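Local coordinates for protein 3-isopropylmalate dehydratase small subunit (PDB 3Q3W) that forms the small subunit of isopropylmalate isomerase, which interconverts 2-isopropylmalate and 3-isopropylmalate by way of 2-isopropylmaleate, at residues N115-N119 / G120-I124. Sequence-based numbering, arbitrary orientation.
Sequences NALGN and GLLTI
The L121 side chain lies over the methyl of A116, its CD2 3.8 Å from A116 CB, while T123 CG2 reaches the same methyl at 3.8 Å. L117 lies obliquely across T123: with CG beside its own backbone N (chi1 -72°), it brings its CD2 branch 3.5 Å from T123 OG1 and meets L122 CD1 more loosely. The turn that brings these groups together is a Schellman motif closing helix 110-118. G120, with positive phi, is its C-prime residue; its N donates a 3.2 Å bond to L117 O from well above the carbonyl plane, and L121 N reaches A116 O at 2.9 Å. A116 O also accepts from N119 N, the two donors arriving from opposite faces of its plane. One turn back, N119 ND2 bonds N115 O at 2.8 Å, nearly straight (168°), with the acceptor close to the N119 amide plane. The chain then enters strand 122-125, completing the beta-alpha-beta unit that starts with strand 102-105, while L95 and V96 of helix 90-98 pack on L121. Backbone N-H groups thus meet A116 O and L117 O, and the N119 side-chain amide meets N115 O, whereas the buried T123 hydroxyl, bordered here by leucine carbons, has no polar partner in the model.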
loop_
_atom_site.group_PDB
_atom_site.type_symbol
_atom_site.label_atom_id
_atom_site.label_comp_id
_atom_site.label_asym_id
_atom_site.label_seq_id
_atom_site.Cartn_x
_atom_site.Cartn_y
_atom_site.Cartn_z
ATOM N N ASN A 115 -0.708 -12.504 -1.628
ATOM C CA ASN A 115 0.643 -12.185 -2.076
ATOM C C ASN A 115 1.252 -11.059 -1.303
ATOM O O ASN A 115 2.462 -11.087 -1.021
ATOM C CB ASN A 115 0.647 -11.837 -3.547
ATOM C CG ASN A 115 0.323 -13.034 -4.416
ATOM O OD1 ASN A 115 0.522 -14.194 -3.996
ATOM N ND2 ASN A 115 -0.204 -12.773 -5.615
ATOM N N ALA A 116 0.452 -10.048 -0.988
ATOM C CA ALA A 116 0.999 -8.906 -0.292
ATOM C C ALA A 116 1.418 -9.327 1.111
ATOM O O ALA A 116 2.503 -8.979 1.571
ATOM C CB ALA A 116 -0.001 -7.748 -0.245
ATOM N N LEU A 117 0.536 -10.038 1.793
ATOM C CA LEU A 117 0.778 -10.526 3.148
ATOM C C LEU A 117 1.981 -11.444 3.160
ATOM O O LEU A 117 2.816 -11.360 4.060
ATOM C CB LEU A 117 -0.450 -11.266 3.698
ATOM C CG LEU A 117 -1.598 -10.298 4.021
ATOM C CD1 LEU A 117 -2.888 -11.111 4.345
ATOM C CD2 LEU A 117 -1.203 -9.320 5.172
ATOM N N GLY A 118 2.099 -12.261 2.122
ATOM C CA GLY A 118 3.312 -13.059 1.911
ATOM C C GLY A 118 4.608 -12.257 1.787
ATOM O O GLY A 118 5.691 -12.765 2.080
ATOM N N ASN A 119 4.508 -10.996 1.394
ATOM C CA ASN A 119 5.681 -10.189 1.152
ATOM C C ASN A 119 5.836 -9.132 2.195
ATOM O O ASN A 119 6.632 -8.207 2.033
ATOM C CB ASN A 119 5.650 -9.592 -0.255
ATOM C CG ASN A 119 6.067 -10.591 -1.320
ATOM O OD1 ASN A 119 7.235 -10.615 -1.736
ATOM N ND2 ASN A 119 5.142 -11.458 -1.741
ATOM N N GLY A 120 5.084 -9.267 3.280
ATOM C CA GLY A 120 5.259 -8.382 4.452
ATOM C C GLY A 120 4.587 -7.047 4.280
ATOM O O GLY A 120 4.852 -6.133 5.039
ATOM N N LEU A 121 3.704 -6.955 3.293
ATOM C CA LEU A 121 2.909 -5.769 3.007
ATOM C C LEU A 121 1.554 -5.899 3.750
ATOM O O LEU A 121 0.710 -6.675 3.337
ATOM C CB LEU A 121 2.685 -5.654 1.492
ATOM C CG LEU A 121 1.840 -4.506 0.913
ATOM C CD1 LEU A 121 2.288 -3.149 1.478
ATOM C CD2 LEU A 121 1.837 -4.471 -0.621
ATOM N N LEU A 122 1.365 -5.163 4.844
ATOM C CA LEU A 122 0.154 -5.294 5.642
ATOM C C LEU A 122 -1.092 -4.682 5.026
ATOM O O LEU A 122 -1.181 -3.460 4.779
ATOM C CB LEU A 122 0.349 -4.712 7.022
ATOM C CG LEU A 122 -0.814 -4.812 8.005
ATOM C CD1 LEU A 122 -1.364 -6.262 8.151
ATOM C CD2 LEU A 122 -0.348 -4.293 9.379
ATOM N N THR A 123 -2.088 -5.525 4.843
ATOM C CA THR A 123 -3.323 -5.132 4.206
ATOM C C THR A 123 -4.438 -4.993 5.264
ATOM O O THR A 123 -4.873 -5.981 5.874
ATOM C CB THR A 123 -3.690 -6.189 3.199
ATOM O OG1 THR A 123 -3.844 -7.410 3.899
ATOM C CG2 THR A 123 -2.578 -6.356 2.200
ATOM N N ILE A 124 -4.851 -3.746 5.473
ATOM C CA ILE A 124 -5.789 -3.361 6.515
ATOM C C ILE A 124 -7.120 -3.064 5.891
ATOM O O ILE A 124 -7.267 -2.089 5.128
ATOM C CB ILE A 124 -5.297 -2.113 7.236
ATOM C CG1 ILE A 124 -4.019 -2.453 7.993
ATOM C CG2 ILE A 124 -6.383 -1.546 8.164
ATOM C CD1 ILE A 124 -3.135 -1.284 8.367
#